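Local structure of Nitrate/nitrite binding protein NrtA (Synechocystis sp., 2G29) at residues A46-A51 / A119-N124; K52-Y57 / Q267-Q272; E278-L283 / D298-I303; D365-A370 / L374-D379; Y100-G105 / T113-L118. The protein binds nitrate as the solute-binding component of the NrtABCD ABC transporter, which takes up nitrate and probably also nitrite. One frame throughout, in Å; residues are numbered along the deposited sequence.

Interaction 1: residues A46-A51 / A119-N124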
# COMPACT_ATOMS: atom_id res chain seq x y z
N ALA A 46 -0.03 9.05 5.76
CA ALA A 46 -0.05 9.88 6.98
C ALA A 46 1.24 9.94 7.78
O ALA A 46 1.66 11.01 8.18
CB ALA A 46 -1.20 9.47 7.91
N PRO A 47 1.89 8.80 8.03
CA PRO A 47 3.13 8.87 8.81
C PRO A 47 4.18 9.81 8.22
O PRO A 47 4.87 10.52 8.96
CB PRO A 47 3.60 7.41 8.85
CG PRO A 47 2.89 6.74 7.73
CD PRO A 47 1.54 7.42 7.65
N LEU A 48 4.32 9.84 6.89
CA LEU A 48 5.32 10.72 6.29
C LEU A 48 4.94 12.20 6.41
O LEU A 48 5.81 13.07 6.60
CB LEU A 48 5.55 10.39 4.82
CG LEU A 48 6.15 9.02 4.51
CD1 LEU A 48 6.71 9.06 3.10
CD2 LEU A 48 7.26 8.65 5.49
N ILE A 49 3.64 12.49 6.32
CA ILE A 49 3.12 13.85 6.40
C ILE A 49 3.16 14.34 7.84
O ILE A 49 3.64 15.45 8.10
CB ILE A 49 1.68 13.88 5.82
CG1 ILE A 49 1.75 13.75 4.28
CG2 ILE A 49 0.99 15.19 6.18
CD1 ILE A 49 2.48 12.56 3.74
N ILE A 50 2.68 13.51 8.76
CA ILE A 50 2.69 13.85 10.20
C ILE A 50 4.14 14.02 10.68
O ILE A 50 4.42 14.87 11.55
CB ILE A 50 1.95 12.77 11.03
CG1 ILE A 50 0.44 12.98 10.93
CG2 ILE A 50 2.33 12.82 12.52
CD1 ILE A 50 -0.02 14.32 11.34
N ALA A 51 5.07 13.26 10.15
CA ALA A 51 6.46 13.44 10.58
C ALA A 51 6.91 14.88 10.28
O ALA A 51 7.75 15.43 11.00
CB ALA A 51 7.37 12.46 9.89
N ALA A 119 10.75 0.29 6.30
CA ALA A 119 9.64 0.00 7.19
C ALA A 119 8.40 -0.28 6.36
O ALA A 119 8.34 0.06 5.16
CB ALA A 119 9.37 1.22 8.08
N ARG A 120 7.41 -0.86 6.99
CA ARG A 120 6.10 -1.03 6.34
C ARG A 120 5.35 0.19 6.90
O ARG A 120 5.32 0.38 8.13
CB ARG A 120 5.39 -2.33 6.79
CG ARG A 120 4.17 -2.71 5.93
CD ARG A 120 4.65 -3.26 4.58
NE ARG A 120 5.39 -4.49 4.82
CZ ARG A 120 6.37 -4.99 4.04
NH1 ARG A 120 6.75 -4.37 2.91
NH2 ARG A 120 7.06 -6.06 4.45
N LEU A 121 4.79 1.03 6.04
CA LEU A 121 4.04 2.18 6.54
C LEU A 121 2.70 1.79 7.18
O LEU A 121 2.28 2.40 8.18
CB LEU A 121 3.81 3.20 5.41
CG LEU A 121 5.01 4.10 5.13
CD1 LEU A 121 4.74 4.98 3.94
CD2 LEU A 121 5.29 4.99 6.36
N ASN A 122 2.03 0.76 6.66
CA ASN A 122 0.74 0.34 7.18
C ASN A 122 0.34 -1.04 6.74
O ASN A 122 0.92 -1.59 5.81
CB ASN A 122 -0.38 1.27 6.67
CG ASN A 122 -0.75 0.98 5.21
OD1 ASN A 122 0.10 1.08 4.32
ND2 ASN A 122 -1.99 0.58 4.98
N VAL A 123 -0.63 -1.59 7.46
CA VAL A 123 -1.32 -2.82 7.03
C VAL A 123 -2.79 -2.37 6.82
O VAL A 123 -3.22 -1.30 7.34
CB VAL A 123 -1.27 -4.00 8.06
CG1 VAL A 123 0.16 -4.48 8.19
CG2 VAL A 123 -1.87 -3.61 9.41
N ASN A 124 -3.52 -3.16 6.03
CA ASN A 124 -4.96 -2.98 5.77
C ASN A 124 -5.37 -1.68 5.08
O ASN A 124 -4.54 -0.87 4.67
CB ASN A 124 -5.77 -2.98 7.11
CG ASN A 124 -5.71 -4.30 7.87
OD1 ASN A 124 -5.60 -5.36 7.29
ND2 ASN A 124 -5.79 -4.21 9.20

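Interaction 2: residues K52-Y57 / Q267-Q272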
# COMPACT_ATOMS: atom_id res chain seq x y z
N LYS A 52 6.38 15.49 9.23
CA LYS A 52 6.72 16.88 8.92
C LYS A 52 5.85 17.81 9.79
O LYS A 52 6.37 18.63 10.55
CB LYS A 52 6.48 17.19 7.43
CG LYS A 52 6.89 18.61 7.00
CD LYS A 52 8.40 18.78 7.08
CE LYS A 52 8.84 20.12 6.52
NZ LYS A 52 10.34 20.22 6.51
N GLU A 53 4.53 17.67 9.70
CA GLU A 53 3.62 18.55 10.45
C GLU A 53 3.79 18.59 11.96
O GLU A 53 3.58 19.65 12.58
CB GLU A 53 2.17 18.19 10.13
CG GLU A 53 1.70 18.63 8.74
CD GLU A 53 1.24 20.09 8.69
OE1 GLU A 53 0.87 20.54 7.60
OE2 GLU A 53 1.25 20.78 9.73
N LYS A 54 4.15 17.47 12.57
CA LYS A 54 4.30 17.41 14.03
C LYS A 54 5.74 17.49 14.47
O LYS A 54 6.05 17.21 15.63
CB LYS A 54 3.61 16.17 14.62
CG LYS A 54 2.14 16.03 14.25
CD LYS A 54 1.30 17.22 14.67
CE LYS A 54 1.24 17.34 16.18
NZ LYS A 54 0.37 18.46 16.69
N GLY A 55 6.61 17.86 13.53
CA GLY A 55 8.03 18.06 13.80
C GLY A 55 8.91 16.85 14.11
O GLY A 55 9.99 16.99 14.68
N PHE A 56 8.48 15.66 13.73
CA PHE A 56 9.31 14.50 14.03
C PHE A 56 10.62 14.50 13.22
O PHE A 56 11.68 14.12 13.75
CB PHE A 56 8.51 13.22 13.81
CG PHE A 56 7.43 12.99 14.84
CD1 PHE A 56 6.08 13.05 14.50
CD2 PHE A 56 7.78 12.74 16.16
CE1 PHE A 56 5.10 12.85 15.46
CE2 PHE A 56 6.80 12.54 17.13
CZ PHE A 56 5.45 12.60 16.78
N TYR A 57 10.61 14.92 11.95
CA TYR A 57 11.87 14.95 11.21
C TYR A 57 12.86 15.90 11.87
O TYR A 57 14.06 15.61 11.98
CB TYR A 57 11.72 15.39 9.74
CG TYR A 57 10.87 14.51 8.86
CD1 TYR A 57 9.74 15.03 8.22
CD2 TYR A 57 11.20 13.17 8.63
CE1 TYR A 57 8.96 14.24 7.38
CE2 TYR A 57 10.42 12.37 7.79
CZ TYR A 57 9.30 12.93 7.17
OH TYR A 57 8.48 12.11 6.38
N GLN A 267 4.36 7.18 13.12
CA GLN A 267 3.45 6.04 13.04
C GLN A 267 2.74 5.79 14.38
O GLN A 267 1.56 5.50 14.41
CB GLN A 267 4.19 4.77 12.63
CG GLN A 267 4.53 4.72 11.15
CD GLN A 267 5.31 3.46 10.81
OE1 GLN A 267 6.37 3.21 11.37
NE2 GLN A 267 4.77 2.66 9.87
N GLN A 268 3.49 5.88 15.47
CA GLN A 268 2.92 5.68 16.80
C GLN A 268 1.88 6.76 17.08
O GLN A 268 0.82 6.49 17.66
CB GLN A 268 4.05 5.73 17.83
CG GLN A 268 4.91 4.47 17.78
CD GLN A 268 6.09 4.57 18.70
OE1 GLN A 268 7.14 5.09 18.33
NE2 GLN A 268 5.93 4.06 19.91
N TRP A 269 2.18 7.98 16.66
CA TRP A 269 1.26 9.10 16.85
C TRP A 269 -0.03 8.88 16.04
O TRP A 269 -1.14 9.01 16.56
CB TRP A 269 1.90 10.39 16.39
CG TRP A 269 1.09 11.62 16.78
CD1 TRP A 269 1.15 12.30 17.96
CD2 TRP A 269 0.08 12.26 16.00
NE1 TRP A 269 0.25 13.33 17.97
CE2 TRP A 269 -0.43 13.33 16.77
CE3 TRP A 269 -0.46 12.04 14.71
CZ2 TRP A 269 -1.44 14.18 16.32
CZ3 TRP A 269 -1.46 12.88 14.26
CH2 TRP A 269 -1.94 13.94 15.06
N CYS A 270 0.12 8.57 14.75
CA CYS A 270 -1.04 8.33 13.90
C CYS A 270 -1.91 7.15 14.33
O CYS A 270 -3.10 7.11 14.07
CB CYS A 270 -0.60 8.07 12.46
SG CYS A 270 0.07 9.45 11.58
N ASP A 271 -1.30 6.16 14.96
CA ASP A 271 -2.02 4.96 15.38
C ASP A 271 -2.93 5.14 16.59
O ASP A 271 -3.75 4.29 16.85
CB ASP A 271 -1.00 3.85 15.66
CG ASP A 271 -1.49 2.48 15.24
OD1 ASP A 271 -2.08 2.38 14.14
OD2 ASP A 271 -1.28 1.51 16.01
N GLN A 272 -2.78 6.25 17.32
CA GLN A 272 -3.61 6.47 18.51
C GLN A 272 -5.01 6.98 18.21
O GLN A 272 -5.16 7.95 17.46
CB GLN A 272 -2.92 7.47 19.46
CG GLN A 272 -1.64 6.96 20.16
CD GLN A 272 -1.25 7.81 21.39
OE1 GLN A 272 -0.25 7.55 22.05
NE2 GLN A 272 -2.06 8.83 21.69

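Interaction 3: residues E278-L283 / D298-I303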
# COMPACT_ATOMS: atom_id res chain seq x y z
N GLU A 278 -7.30 14.86 14.65
CA GLU A 278 -6.28 15.79 14.24
C GLU A 278 -5.55 15.31 12.99
O GLU A 278 -5.30 16.11 12.09
CB GLU A 278 -5.29 16.02 15.39
CG GLU A 278 -4.38 17.18 15.09
CD GLU A 278 -3.28 17.40 16.15
OE1 GLU A 278 -3.35 16.80 17.23
OE2 GLU A 278 -2.37 18.18 15.85
N MET A 279 -5.24 14.02 12.92
CA MET A 279 -4.57 13.48 11.74
C MET A 279 -5.37 13.79 10.48
O MET A 279 -4.84 14.28 9.51
CB MET A 279 -4.41 11.97 11.88
CG MET A 279 -3.65 11.34 10.73
SD MET A 279 -3.54 9.56 10.85
CE MET A 279 -5.17 9.11 10.24
N CYS A 280 -6.66 13.51 10.53
CA CYS A 280 -7.51 13.72 9.38
C CYS A 280 -7.72 15.19 9.06
O CYS A 280 -7.89 15.56 7.89
CB CYS A 280 -8.83 12.97 9.58
SG CYS A 280 -8.57 11.14 9.52
N GLN A 281 -7.75 16.06 10.08
CA GLN A 281 -7.86 17.50 9.77
C GLN A 281 -6.63 17.94 8.97
O GLN A 281 -6.73 18.71 8.02
CB GLN A 281 -7.90 18.34 11.03
CG GLN A 281 -9.15 18.15 11.85
CD GLN A 281 -9.06 18.98 13.12
OE1 GLN A 281 -8.02 19.00 13.78
NE2 GLN A 281 -10.14 19.67 13.46
N ILE A 282 -5.46 17.44 9.38
CA ILE A 282 -4.22 17.75 8.71
C ILE A 282 -4.24 17.21 7.29
O ILE A 282 -3.98 17.96 6.35
CB ILE A 282 -3.02 17.16 9.49
CG1 ILE A 282 -2.83 17.89 10.83
CG2 ILE A 282 -1.73 17.33 8.68
CD1 ILE A 282 -1.83 17.20 11.78
N LEU A 283 -4.59 15.93 7.12
CA LEU A 283 -4.60 15.37 5.77
C LEU A 283 -5.60 16.07 4.84
O LEU A 283 -5.37 16.20 3.63
CB LEU A 283 -4.94 13.88 5.83
CG LEU A 283 -3.95 13.05 6.67
CD1 LEU A 283 -4.38 11.60 6.71
CD2 LEU A 283 -2.52 13.19 6.11
N ASP A 298 -14.17 8.71 9.02
CA ASP A 298 -14.82 7.47 9.43
C ASP A 298 -13.96 6.22 9.26
O ASP A 298 -13.89 5.39 10.16
CB ASP A 298 -16.16 7.29 8.72
CG ASP A 298 -17.23 8.23 9.26
OD1 ASP A 298 -17.01 8.82 10.34
OD2 ASP A 298 -18.28 8.36 8.60
N ARG A 299 -13.28 6.09 8.11
CA ARG A 299 -12.48 4.90 7.91
C ARG A 299 -11.28 4.86 8.84
O ARG A 299 -10.83 3.78 9.23
CB ARG A 299 -12.05 4.79 6.43
CG ARG A 299 -13.21 4.76 5.45
CD ARG A 299 -14.15 3.60 5.70
NE ARG A 299 -15.28 3.54 4.77
CZ ARG A 299 -15.26 3.02 3.55
NH1 ARG A 299 -14.14 2.50 3.06
NH2 ARG A 299 -16.39 2.97 2.85
N SER A 300 -10.73 6.02 9.17
CA SER A 300 -9.60 6.15 10.10
C SER A 300 -10.00 5.78 11.55
O SER A 300 -9.14 5.73 12.44
CB SER A 300 -9.04 7.57 10.03
OG SER A 300 -8.33 7.75 8.80
N LYS A 301 -11.29 5.53 11.76
CA LYS A 301 -11.84 5.10 13.06
C LYS A 301 -12.47 3.72 12.93
O LYS A 301 -13.11 3.23 13.87
CB LYS A 301 -12.90 6.07 13.55
CG LYS A 301 -12.39 7.40 14.00
CD LYS A 301 -11.51 7.25 15.21
CE LYS A 301 -11.69 8.42 16.17
NZ LYS A 301 -10.74 8.24 17.30
N GLY A 302 -12.33 3.09 11.76
CA GLY A 302 -12.90 1.76 11.59
C GLY A 302 -14.41 1.72 11.42
O GLY A 302 -15.05 0.70 11.67
N ILE A 303 -14.99 2.84 11.00
CA ILE A 303 -16.43 2.92 10.77
C ILE A 303 -16.64 2.74 9.27
O ILE A 303 -16.19 3.59 8.48
CB ILE A 303 -17.00 4.28 11.20
CG1 ILE A 303 -16.74 4.47 12.69
CG2 ILE A 303 -18.49 4.35 10.86
CD1 ILE A 303 -17.07 5.87 13.17

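Interaction 4: residues D365-A370 / L374-D379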
# COMPACT_ATOMS: atom_id res chain seq x y z
N ASP A 365 16.68 -5.06 9.29
CA ASP A 365 17.81 -4.88 10.21
C ASP A 365 17.91 -3.40 10.61
O ASP A 365 18.14 -3.09 11.78
CB ASP A 365 19.15 -5.35 9.61
CG ASP A 365 19.51 -4.64 8.30
OD1 ASP A 365 18.66 -4.51 7.40
OD2 ASP A 365 20.69 -4.22 8.19
N LEU A 366 17.74 -2.47 9.66
CA LEU A 366 17.74 -1.04 9.97
C LEU A 366 16.52 -0.70 10.84
O LEU A 366 16.60 0.16 11.73
CB LEU A 366 17.74 -0.21 8.67
CG LEU A 366 18.99 -0.38 7.82
CD1 LEU A 366 18.97 0.55 6.63
CD2 LEU A 366 20.21 -0.02 8.70
N TRP A 367 15.38 -1.37 10.60
CA TRP A 367 14.20 -1.11 11.40
C TRP A 367 14.47 -1.50 12.85
O TRP A 367 14.17 -0.72 13.77
CB TRP A 367 12.98 -1.86 10.82
CG TRP A 367 11.65 -1.49 11.46
CD1 TRP A 367 10.71 -0.64 10.95
CD2 TRP A 367 11.12 -1.97 12.72
NE1 TRP A 367 9.64 -0.55 11.80
CE2 TRP A 367 9.85 -1.36 12.88
CE3 TRP A 367 11.59 -2.86 13.71
CZ2 TRP A 367 9.03 -1.60 14.00
CZ3 TRP A 367 10.78 -3.10 14.83
CH2 TRP A 367 9.51 -2.47 14.96
N ARG A 368 15.03 -2.69 13.07
CA ARG A 368 15.33 -3.11 14.45
C ARG A 368 16.33 -2.18 15.12
O ARG A 368 16.20 -1.90 16.32
CB ARG A 368 15.85 -4.55 14.48
CG ARG A 368 14.75 -5.59 14.30
CD ARG A 368 15.32 -7.02 14.45
NE ARG A 368 16.07 -7.45 13.28
CZ ARG A 368 17.35 -7.79 13.28
NH1 ARG A 368 18.07 -7.76 14.41
NH2 ARG A 368 17.95 -8.13 12.14
N GLU A 369 17.33 -1.68 14.38
CA GLU A 369 18.30 -0.77 14.99
C GLU A 369 17.62 0.52 15.42
O GLU A 369 17.88 1.03 16.52
CB GLU A 369 19.45 -0.50 14.03
CG GLU A 369 20.37 -1.73 13.95
CD GLU A 369 21.22 -1.78 12.70
OE1 GLU A 369 21.43 -0.73 12.06
OE2 GLU A 369 21.70 -2.90 12.37
N ALA A 370 16.72 1.03 14.59
CA ALA A 370 16.02 2.25 14.95
C ALA A 370 15.06 2.04 16.10
O ALA A 370 14.94 2.90 16.98
CB ALA A 370 15.26 2.78 13.71
N LEU A 374 15.13 3.85 19.89
CA LEU A 374 13.93 4.43 20.52
C LEU A 374 13.52 3.40 21.58
O LEU A 374 14.32 2.55 21.94
CB LEU A 374 12.83 4.56 19.48
CG LEU A 374 13.17 5.48 18.29
CD1 LEU A 374 12.21 5.20 17.16
CD2 LEU A 374 13.10 6.94 18.71
N GLU A 375 12.30 3.45 22.09
CA GLU A 375 11.93 2.40 23.05
C GLU A 375 11.38 1.23 22.24
O GLU A 375 12.08 0.27 21.95
CB GLU A 375 10.86 2.89 24.03
CG GLU A 375 11.17 2.60 25.48
CD GLU A 375 10.15 3.22 26.41
OE1 GLU A 375 9.04 2.64 26.56
OE2 GLU A 375 10.44 4.30 26.98
N VAL A 376 10.11 1.33 21.87
CA VAL A 376 9.47 0.29 21.08
C VAL A 376 9.45 -1.04 21.81
O VAL A 376 9.57 -2.09 21.17
CB VAL A 376 10.17 0.09 19.76
CG1 VAL A 376 9.33 -0.82 18.87
CG2 VAL A 376 10.41 1.43 19.10
N PRO A 377 9.26 -1.02 23.13
CA PRO A 377 9.22 -2.20 23.99
C PRO A 377 9.57 -3.52 23.27
O PRO A 377 9.13 -3.79 22.15
CB PRO A 377 7.79 -2.16 24.54
CG PRO A 377 7.40 -0.65 24.49
CD PRO A 377 8.51 0.09 23.75
N ALA A 378 10.36 -4.35 23.93
CA ALA A 378 10.80 -5.62 23.34
C ALA A 378 9.73 -6.47 22.67
O ALA A 378 9.97 -7.08 21.62
CB ALA A 378 11.53 -6.45 24.39
N ASP A 379 8.55 -6.54 23.27
CA ASP A 379 7.50 -7.39 22.73
C ASP A 379 6.89 -6.83 21.45
O ASP A 379 6.09 -7.50 20.80
CB ASP A 379 6.43 -7.64 23.79
CG ASP A 379 5.53 -6.45 23.99
OD1 ASP A 379 5.99 -5.29 23.92
OD2 ASP A 379 4.33 -6.69 24.24

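Interaction 5: residues Y100-G105 / T113-L118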
# COMPACT_ATOMS: atom_id res chain seq x y z
N TYR A 100 10.97 -3.49 -5.32
CA TYR A 100 11.49 -4.70 -5.94
C TYR A 100 11.49 -4.58 -7.47
O TYR A 100 12.48 -4.87 -8.12
CB TYR A 100 10.65 -5.91 -5.52
CG TYR A 100 10.95 -6.30 -4.10
CD1 TYR A 100 10.15 -5.88 -3.03
CD2 TYR A 100 12.11 -7.03 -3.82
CE1 TYR A 100 10.50 -6.17 -1.73
CE2 TYR A 100 12.48 -7.33 -2.52
CZ TYR A 100 11.67 -6.90 -1.48
OH TYR A 100 12.07 -7.18 -0.21
N LEU A 101 10.37 -4.14 -8.03
CA LEU A 101 10.28 -4.02 -9.49
C LEU A 101 11.25 -2.96 -10.04
O LEU A 101 11.76 -3.07 -11.14
CB LEU A 101 8.84 -3.71 -9.88
CG LEU A 101 7.81 -4.77 -9.44
CD1 LEU A 101 6.43 -4.19 -9.55
CD2 LEU A 101 7.91 -6.05 -10.28
N ILE A 102 11.50 -1.93 -9.25
CA ILE A 102 12.42 -0.88 -9.66
C ILE A 102 13.89 -1.36 -9.51
O ILE A 102 14.74 -1.10 -10.37
CB ILE A 102 12.19 0.42 -8.85
CG1 ILE A 102 10.81 0.98 -9.21
CG2 ILE A 102 13.29 1.43 -9.16
CD1 ILE A 102 10.34 2.13 -8.27
N THR A 103 14.20 -2.05 -8.42
CA THR A 103 15.56 -2.57 -8.21
C THR A 103 15.88 -3.59 -9.30
O THR A 103 16.96 -3.58 -9.91
CB THR A 103 15.68 -3.29 -6.86
OG1 THR A 103 15.54 -2.34 -5.79
CG2 THR A 103 16.98 -4.01 -6.75
N MET A 104 14.92 -4.49 -9.56
CA MET A 104 15.16 -5.54 -10.57
C MET A 104 15.20 -4.94 -11.95
O MET A 104 16.05 -5.35 -12.77
CB MET A 104 14.08 -6.61 -10.48
CG MET A 104 14.13 -7.33 -9.16
SD MET A 104 12.77 -8.54 -8.85
CE MET A 104 13.42 -9.91 -9.83
N GLY A 105 14.29 -3.99 -12.20
CA GLY A 105 14.30 -3.28 -13.47
C GLY A 105 13.08 -3.45 -14.34
O GLY A 105 12.93 -2.74 -15.34
N THR A 113 17.22 0.47 -10.65
CA THR A 113 17.71 1.44 -9.66
C THR A 113 17.53 0.76 -8.31
O THR A 113 16.41 0.52 -7.87
CB THR A 113 16.86 2.74 -9.81
OG1 THR A 113 16.96 3.23 -11.17
CG2 THR A 113 17.32 3.81 -8.82
N PRO A 114 18.63 0.49 -7.61
CA PRO A 114 18.44 -0.21 -6.33
C PRO A 114 17.78 0.56 -5.22
O PRO A 114 18.02 1.76 -5.05
CB PRO A 114 19.84 -0.73 -6.00
CG PRO A 114 20.77 0.32 -6.69
CD PRO A 114 20.04 0.72 -7.96
N MET A 115 16.90 -0.14 -4.51
CA MET A 115 16.16 0.47 -3.41
C MET A 115 16.15 -0.42 -2.18
O MET A 115 16.47 -1.61 -2.26
CB MET A 115 14.69 0.72 -3.85
CG MET A 115 14.52 1.80 -4.88
SD MET A 115 12.80 2.28 -5.14
CE MET A 115 12.45 3.09 -3.51
N TYR A 116 15.78 0.17 -1.05
CA TYR A 116 15.61 -0.58 0.20
C TYR A 116 14.22 -0.28 0.76
O TYR A 116 13.65 0.77 0.51
CB TYR A 116 16.57 -0.11 1.28
CG TYR A 116 18.02 -0.35 1.07
CD1 TYR A 116 18.48 -1.60 0.66
CD2 TYR A 116 18.94 0.66 1.32
CE1 TYR A 116 19.85 -1.83 0.48
CE2 TYR A 116 20.29 0.43 1.17
CZ TYR A 116 20.74 -0.81 0.73
OH TYR A 116 22.08 -1.06 0.52
N ILE A 117 13.69 -1.23 1.53
CA ILE A 117 12.46 -0.99 2.27
C ILE A 117 12.94 -0.88 3.73
O ILE A 117 13.55 -1.80 4.30
CB ILE A 117 11.44 -2.12 2.10
CG1 ILE A 117 10.83 -2.03 0.71
CG2 ILE A 117 10.38 -2.04 3.22
CD1 ILE A 117 9.85 -3.21 0.44
N LEU A 118 12.67 0.28 4.31
CA LEU A 118 13.09 0.57 5.70
C LEU A 118 12.01 0.26 6.72
O LEU A 118 12.32 -0.01 7.88
CB LEU A 118 13.48 2.04 5.85
CG LEU A 118 14.58 2.49 4.88
CD1 LEU A 118 14.86 3.98 5.15
CD2 LEU A 118 15.82 1.65 5.01

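Interaction 1: residues A46-A51 / A119-N124
P47 and L121 meet in a buried contact between the first turn of helix 46-53 and the chain just beyond edge strand 115-120. Its tight part is a single carbon pair: CG of P47 and CD2 of L121 approach to 3.3 Å, closer than carbons usually pack. CD2 of L121 also stands 3.9 Å from CB of P47, so one branch of the leucine bears on one side of the proline ring, and the two side chains cross obliquely. L121 reaches it with CG on the side of its backbone N (chi1 -81°) and the rest of the chain extended. The looser part lies at L48, whose CD2 comes no nearer than 4.2 Å to CD2 of L121.

Around this apolar touch the backbone is well bonded. Q267 NE2 reaches both R120 O and L121 O, L121 also pairs through its backbone with K240, and N122 OD1 accepts from K240 N. K240 is a nitrate-binding residue, and its side chain lies about 4 Å from that of L121. The case illustrates a division of labour: helix meets loop through carbon alone, while the directional bonds beside the nitrate site are made by R120, L121 and N122 with Q267 and K240.

Interaction 2: residues K52-Y57 / Q267-Q272
K54 NZ forms a salt bridge with E278 OE2, and on its way there the lysine chain passes W269. The setting is the helical shell of a periplasmic-binding-protein fold: helix 46-53 ends, G55, with positive phi, occupies the N-cap position of helix 56-59, and both sides of this turn face the last turns of helix 253-271. K54 is the first residue to leave the helix, and G55 N still bonds back to K52 O at 3.1 Å. CG of K54, set beside the backbone N (chi1 -55°), lies over one face of the indole; bends at chi2 and chi3 then bring CE of K54 to 4.1 Å from CZ2 of W269. Its methylenes thus do the packing while the ammonium is held by the glutamate of helix 276-284.

W269 meets F56 at its other end. With CG trans to the backbone N (chi1 -170°), the indole turns toward K54, while CB of W269 approaches the phenyl ring of F56 obliquely. The two side chains cross at about a right angle, as do those of K54 and W269. This is a surface contact, yet the indole has a buried neighbour in I50 of helix 46-53. F56 presents its CE1, which lies 4.1 Å from CB of W269.

Interaction 3: residues E278-L283 / D298-I303
C280 and S300 mark the closest backbone approach, 7.9 Å between their CA atoms, where helix 276-284 runs past a tight turn in the loop that follows it. That turn is bound up on itself: D298 O accepts from K301 N at 3.1 Å and from I303 N at 2.9 Å, the two donors arriving from opposite faces of its plane.

The side chains meet as two sulfur-bearing groups around one serine. SG of C280 lies 3.5 Å from OG of S300 and 3.6 Å from its CB, so the thiol rests against the whole CH2-OH unit. M279 comes in beside it with its terminal methyl. Its chain runs extended through chi1 and chi2 and bends only at chi3 (80°), which turns CE of M279 to within 3.7 Å of OG of S300. All three residues are buried.

Next to S300, R299 forms a salt bridge with E212, which ties the loop to another part of the chain. A thiol and a methionine methyl lie against a buried hydroxyl that bonds only weakly to I296 O, so helix and turn are joined here by close packing and not by a directional bond.

Interaction 4: residues D365-A370 / L374-D379
W367 sends its indole toward V376, with CG trans to the backbone N (chi1 -171°), and V376, set in left-handed helical geometry by its backbone, turns its side chain back to meet it. The structural theme is the end of a helix: at the C-terminal end of helix 364-373 an i-to-i+4 bond is followed by a turn of the chain away from helical geometry. That bond runs from L374 N to A370 O, 3.1 Å long and fairly straight at 161°. The donor sits 24° out of the carbonyl plane.

L374 then folds over the same oxygen. Its CG lies 3.4 Å from A370 O and CD1 3.6 Å, so the carbonyl that accepts this bond is also covered by aliphatic carbon from the residue that donates it. Such shielding would probably keep solvent from competing for that oxygen.

Outside the two segments, the indole is fixed at its polar end by a hydrogen bond from NE1 to S328 OG, and Y329 packs against it edge-to-face. A370 and L374 both rest on M264 of helix 253-271, while V376 has W323 and I381 as further neighbours. The far end of the indole meets the loop, CH2 of W367 lying 4.2 Å from CG1 of V376.

Interaction 5: residues Y100-G105 / T113-L118
T103 OG1 accepts the backbone N-H of M115 at 2.9 Å in a bent bond, and beside it T113 N donates to I102 O, also at 2.9 Å but much straighter at 168°. OG1 of T103 lies beside its own backbone N (chi1 -68°), from where it reaches M115. The second donor stands above the plane of the carbonyl, not on a lone pair. Between the two bonds the backbones almost touch: CA of T103 lies 3.2 Å from T113 O, a CA-H...O contact. Flanking them are apolar pairs. I102 places CD1 4.0 Å from SD of M115, while its CG2 lies alongside CB of T113. On the other flank CE1 of Y100 meets CD1 of I117 at 3.7 Å, the two side chains crossing at about a right angle.

Helix 97-104 connects strands 91-95 and 115-120, parallel to each other across 240-245, a beta-alpha-beta crossover; the axes of segments 100-104 and 115-118 pass 8.3 Å apart at 156°. The threonine hydroxyl is itself positioned by P99 O, to which it also hydrogen-bonds. A valine in place of this threonine is likely to leave M115 N and P99 O without their shared hydroxyl and free the start of the strand to shift.

Further out, Y100 OH bonds to D335 OD2 and its ring lies against helix 354-361. I102 and M115 share L80 as a neighbour, and T113 OG1 holds on to K111 O.

In the fold
Interactions 1, 2 and 3 form one connected patch. Interactions 1 and 2 share helix 46-53, with centres 9 Å apart, and CD1 of I50 touches CD1 of I282 at 3.4 Å, joining interaction 1 to interaction 3. Strand 115-120 links the patch to interaction 5, which adjoins interaction 1 in sequence, and CD1 of W367 in interaction 4 lies 3.7 Å from CB of A119. Interactions 3 and 5 sit on opposite sides of the chain's centre, with their own centres 31 Å apart. Interaction 1 is next to the nitrate site; in interaction 5, the side chain of I102 is about 8 Å from that of nitrate-binding W73. Interactions 2 and 4 lie away from the site.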